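Side-chain contacts in FERM, ARHGEF and pleckstrin domain-containing protein 2 (Mus musculus, PDB 6D2K), which acts as a guanine nucleotide exchange factor that activates RAC1 and takes part in semaphorin signalling, actin remodelling and integrin-dependent cell adhesion: residues K271-W274 with K275-V278; D140-L143 with D144-L148. One frame throughout, in Å; residues are numbered along the deposited sequence. Where two conformers were deposited one is given.

Both contacts are single-helix contacts between residues about one turn apart, and both belong to the FERM module of this multidomain exchange factor, though to different lobes. Contact 2 comes first along the chain, at the start of helix 141-150 in the all-helical central lobe; contact 1 follows in helix 267-284, which packs against the seven-stranded antiparallel sheet of the C-terminal PH-like lobe. Their centres lie 43 Å apart, with nearest atoms about 30 Å from each other, on opposite sides of the chain's centre. Contact 1 helps join its lobe to the ubiquitin-like N-terminal one through the Lys275-Glu64 salt bridge, whereas contact 2, at the surface, concerns helix packing within the central lobe.

Contact 1 (K271-W274 with K275-V278); sequences KNFW and KICV
The sulfur of Cys277 sits over one face of the Phe273 ring, SG 3.6 Å from the ring centroid and 21° off its normal, displaced toward the rim so that CZ is its nearest ring atom. With CG anti to the backbone N (chi1 -175°), Phe273 lies on the buried side of the helix, and SG of Cys277, anti to its own carbonyl carbon, reaches back over the ring as a sulfur-aromatic contact. Ile276 adds CG2, 4.0 Å from CD1 of Phe273 and oblique to the ring. This is the tight side. Four backbone i to i+4 bonds hold the turn, among them Cys277 N to Phe273 O at 3.0 Å and the straighter Val278 N to Trp274 O at 2.9 Å (N-H...O 171°). The helix is the C-terminal one that closes the PH-like fold of the FERM domain: Phe273 meets Phe244 edge-to-face and packs on Leu210, while Ile276 and Cys277 touch Val212. Trp274 stands between core and surface. Val278 CG2 makes a CH-pi contact over one face of its indole, 3.9 Å from the centroid of the five-membered ring, and NE1 is bonded to Leu237 O. With an alanine in place of Trp274, Val278 CG2 would probably lose its aromatic cover and the Leu237 carbonyl its indole N-H. On the looser, more solvent-accessible side the extended lysine chains cross, CE of Lys271 lying 3.6 Å from CE of Lys275. Their NZ atoms are 4.7 Å apart, a proximity of like charges probably eased by the salt bridge from Lys275 NZ to Glu64 of the N-terminal lobe. Lys275 CG also lies 3.8 Å from CE3 of Trp274.

Contact 2 (D140-L143 with D144-L148); sequences DETL and DREHL
An N-cap opens helix 141-150 of the FERM central lobe: the carboxylate OD2 of Asp140 takes Leu143 N at 2.9 Å, met on the anti side and 34° out of the carboxylate plane. The backbone O of Asp140 separately accepts the first helical bond, from Asp144 N at 2.9 Å. Glu141, the residue after the cap, and Arg145, one turn later, lie alongside each other, pointing the same way, and form an i to i+4 salt bridge: Arg145 NE donates to the anti lone pair of Glu141 OE2 at 3.3 Å, a long bond with an N-H...O angle of 158°. The oxygen comes in at the guanidinium edge, near its plane, though the two flat groups are turned 36° apart. Arg145 CG, anti to its carbonyl carbon, sets the extended chain running along the first turn, with CG 3.2 Å from Glu141 O. On the exposed flank CG2 of Thr142 is 3.7 Å from Glu146 OE2. Toward the protein, helix 161-168 supplies Glu162, the stronger salt-bridge partner of Arg145, at NH2, and His168, which bonds Asp144 OD2; His147 packs against helix 121-136 on Leu132 and Ile136.

Contact 1 (K271-W274 with K275-V278)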
loop_
_atom_site.group_PDB
_atom_site.type_symbol
_atom_site.label_atom_id
_atom_site.label_comp_id
_atom_site.label_asym_id
_atom_site.label_seq_id
_atom_site.Cartn_x
_atom_site.Cartn_y
_atom_site.Cartn_z
ATOM N N LYS A 271 8.236 -5.504 -15.105
ATOM C CA LYS A 271 6.978 -6.224 -15.301
ATOM C C LYS A 271 6.011 -5.966 -14.148
ATOM O O LYS A 271 4.817 -5.741 -14.364
ATOM C CB LYS A 271 7.260 -7.720 -15.403
ATOM C CG LYS A 271 6.023 -8.586 -15.593
ATOM C CD LYS A 271 6.454 -10.011 -15.921
ATOM C CE LYS A 271 5.277 -10.930 -16.192
ATOM N NZ LYS A 271 5.777 -12.268 -16.658
ATOM N N ASN A 272 6.531 -6.022 -12.933
ATOM C CA ASN A 272 5.700 -5.788 -11.763
ATOM C C ASN A 272 5.131 -4.378 -11.722
ATOM O O ASN A 272 3.989 -4.197 -11.321
ATOM C CB ASN A 272 6.482 -6.084 -10.494
ATOM C CG ASN A 272 6.694 -7.560 -10.286
ATOM O OD1 ASN A 272 5.976 -8.386 -10.854
ATOM N ND2 ASN A 272 7.676 -7.908 -9.459
ATOM N N PHE A 273 5.920 -3.379 -12.108
ATOM C CA PHE A 273 5.394 -2.015 -12.165
ATOM C C PHE A 273 4.344 -1.876 -13.262
ATOM O O PHE A 273 3.301 -1.243 -13.065
ATOM C CB PHE A 273 6.497 -0.967 -12.354
ATOM C CG PHE A 273 5.978 0.449 -12.302
ATOM C CD1 PHE A 273 5.369 0.926 -11.159
ATOM C CD2 PHE A 273 6.078 1.287 -13.393
ATOM C CE1 PHE A 273 4.863 2.227 -11.108
ATOM C CE2 PHE A 273 5.586 2.587 -13.341
ATOM C CZ PHE A 273 4.974 3.052 -12.193
ATOM N N TRP A 274 4.617 -2.451 -14.426
ATOM C CA TRP A 274 3.626 -2.466 -15.484
ATOM C C TRP A 274 2.310 -3.070 -14.998
ATOM O O TRP A 274 1.234 -2.523 -15.247
ATOM C CB TRP A 274 4.169 -3.254 -16.696
ATOM C CG TRP A 274 3.172 -3.433 -17.789
ATOM C CD1 TRP A 274 2.832 -2.529 -18.769
ATOM C CD2 TRP A 274 2.391 -4.602 -18.040
ATOM N NE1 TRP A 274 1.872 -3.070 -19.594
ATOM C CE2 TRP A 274 1.588 -4.339 -19.173
ATOM C CE3 TRP A 274 2.296 -5.850 -17.422
ATOM C CZ2 TRP A 274 0.699 -5.269 -19.689
ATOM C CZ3 TRP A 274 1.405 -6.775 -17.937
ATOM C CH2 TRP A 274 0.628 -6.481 -19.069
ATOM N N LYS A 275 2.396 -4.201 -14.310
ATOM C CA LYS A 275 1.190 -4.894 -13.843
ATOM C C LYS A 275 0.357 -4.007 -12.918
ATOM O O LYS A 275 -0.857 -3.915 -13.080
ATOM C CB LYS A 275 1.533 -6.197 -13.109
ATOM C CG LYS A 275 2.032 -7.362 -13.996
ATOM C CD LYS A 275 2.204 -8.634 -13.161
ATOM C CE LYS A 275 2.546 -9.831 -14.045
ATOM N NZ LYS A 275 2.774 -11.067 -13.246
ATOM N N ILE A 276 1.000 -3.357 -11.952
ATOM C CA ILE A 276 0.237 -2.545 -10.998
ATOM C C ILE A 276 -0.347 -1.319 -11.691
ATOM O O ILE A 276 -1.442 -0.864 -11.336
ATOM C CB ILE A 276 1.045 -2.174 -9.726
ATOM C CG1 ILE A 276 0.117 -1.558 -8.653
ATOM C CG2 ILE A 276 2.137 -1.189 -10.044
ATOM C CD1 ILE A 276 -0.964 -2.495 -8.154
ATOM N N CYS A 277 0.352 -0.788 -12.694
ATOM C CA CYS A 277 -0.208 0.341 -13.448
ATOM C C CYS A 277 -1.448 -0.070 -14.229
ATOM O O CYS A 277 -2.461 0.627 -14.212
ATOM C CB CYS A 277 0.805 0.947 -14.408
ATOM S SG CYS A 277 2.125 1.874 -13.642
ATOM N N VAL A 278 -1.365 -1.189 -14.936
ATOM C CA VAL A 278 -2.518 -1.666 -15.679
ATOM C C VAL A 278 -3.687 -1.931 -14.728
ATOM O O VAL A 278 -4.829 -1.573 -15.016
ATOM C CB VAL A 278 -2.183 -2.922 -16.485
ATOM C CG1 VAL A 278 -3.459 -3.527 -17.053
ATOM C CG2 VAL A 278 -1.195 -2.565 -17.598
#

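Contact 2 (D140-L143 with D144-L148)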
loop_
_atom_site.group_PDB
_atom_site.type_symbol
_atom_site.label_atom_id
_atom_site.label_comp_id
_atom_site.label_asym_id
_atom_site.label_seq_id
_atom_site.Cartn_x
_atom_site.Cartn_y
_atom_site.Cartn_z
ATOM N N ASP A 140 -4.472 10.057 28.635
ATOM C CA ASP A 140 -3.981 10.089 29.997
ATOM C C ASP A 140 -2.476 9.979 29.884
ATOM O O ASP A 140 -1.971 9.146 29.132
ATOM C CB ASP A 140 -4.533 8.935 30.815
ATOM C CG ASP A 140 -3.770 8.740 32.089
ATOM O OD1 ASP A 140 -3.850 9.627 32.967
ATOM O OD2 ASP A 140 -3.068 7.725 32.208
ATOM N N GLU A 141 -1.743 10.821 30.604
ATOM C CA GLU A 141 -0.305 10.887 30.367
ATOM C C GLU A 141 0.369 9.537 30.547
ATOM O O GLU A 141 1.155 9.111 29.700
ATOM C CB GLU A 141 0.379 11.945 31.234
ATOM C CG GLU A 141 1.860 12.096 30.911
ATOM C CD GLU A 141 2.429 13.426 31.354
ATOM O OE1 GLU A 141 1.716 14.180 32.050
ATOM O OE2 GLU A 141 3.590 13.720 30.998
ATOM N N THR A 142 0.054 8.857 31.644
ATOM C CA THR A 142 0.666 7.573 31.941
ATOM C C THR A 142 0.274 6.498 30.918
ATOM O O THR A 142 1.116 5.744 30.443
ATOM C CB THR A 142 0.306 7.101 33.365
ATOM O OG1 THR A 142 0.887 7.995 34.322
ATOM C CG2 THR A 142 0.823 5.702 33.618
ATOM N N LEU A 143 -1.010 6.435 30.593
ATOM C CA LEU A 143 -1.517 5.443 29.651
ATOM C C LEU A 143 -0.858 5.620 28.287
ATOM O O LEU A 143 -0.446 4.644 27.661
ATOM C CB LEU A 143 -3.035 5.577 29.517
ATOM C CG LEU A 143 -3.757 4.593 28.596
ATOM C CD1 LEU A 143 -3.856 3.240 29.271
ATOM C CD2 LEU A 143 -5.153 5.110 28.239
ATOM N N ASP A 144 -0.766 6.873 27.841
ATOM C CA ASP A 144 -0.137 7.186 26.550
ATOM C C ASP A 144 1.337 6.791 26.531
ATOM O O ASP A 144 1.797 6.155 25.593
ATOM C CB ASP A 144 -0.264 8.677 26.216
ATOM C CG ASP A 144 -1.621 9.047 25.624
ATOM O OD1 ASP A 144 -2.655 8.487 26.049
ATOM O OD2 ASP A 144 -1.662 9.939 24.751
ATOM N N ARG A 145 2.079 7.195 27.561
ATOM C CA ARG A 145 3.510 6.910 27.612
ATOM C C ARG A 145 3.803 5.416 27.677
ATOM O O ARG A 145 4.713 4.929 27.014
ATOM C CB ARG A 145 4.177 7.646 28.777
ATOM C CG ARG A 145 4.137 9.160 28.620
ATOM C CD ARG A 145 5.050 9.865 29.611
ATOM N NE ARG A 145 5.090 11.303 29.362
ATOM C CZ ARG A 145 5.960 11.901 28.555
ATOM N NH1 ARG A 145 6.876 11.187 27.915
ATOM N NH2 ARG A 145 5.916 13.218 28.395
ATOM N N GLU A 146 3.042 4.676 28.476
ATOM C CA GLU A 146 3.242 3.238 28.520
ATOM C C GLU A 146 2.903 2.589 27.179
ATOM O O GLU A 146 3.610 1.696 26.716
ATOM C CB GLU A 146 2.461 2.591 29.675
ATOM C CG GLU A 146 3.033 2.925 31.045
ATOM C CD GLU A 146 2.321 2.201 32.192
ATOM O OE1 GLU A 146 1.441 1.353 31.932
ATOM O OE2 GLU A 146 2.645 2.480 33.363
ATOM N N HIS A 147 1.837 3.055 26.539
ATOM C CA HIS A 147 1.447 2.476 25.260
ATOM C C HIS A 147 2.508 2.743 24.194
ATOM O O HIS A 147 2.850 1.859 23.424
ATOM C CB HIS A 147 0.107 3.034 24.804
ATOM C CG HIS A 147 -0.336 2.512 23.477
ATOM N ND1 HIS A 147 -1.034 1.332 23.334
ATOM C CD2 HIS A 147 -0.181 3.012 22.227
ATOM C CE1 HIS A 147 -1.294 1.129 22.052
ATOM N NE2 HIS A 147 -0.785 2.135 21.362
ATOM N N LEU A 148 3.033 3.960 24.185
ATOM C CA LEU A 148 4.050 4.356 23.207
ATOM C C LEU A 148 5.399 3.701 23.469
ATOM O O LEU A 148 6.250 3.654 22.582
ATOM C CB LEU A 148 4.178 5.876 23.184
ATOM C CG LEU A 148 2.993 6.537 22.471
ATOM C CD1 LEU A 148 2.933 8.019 22.752
ATOM C CD2 LEU A 148 3.069 6.260 20.973
#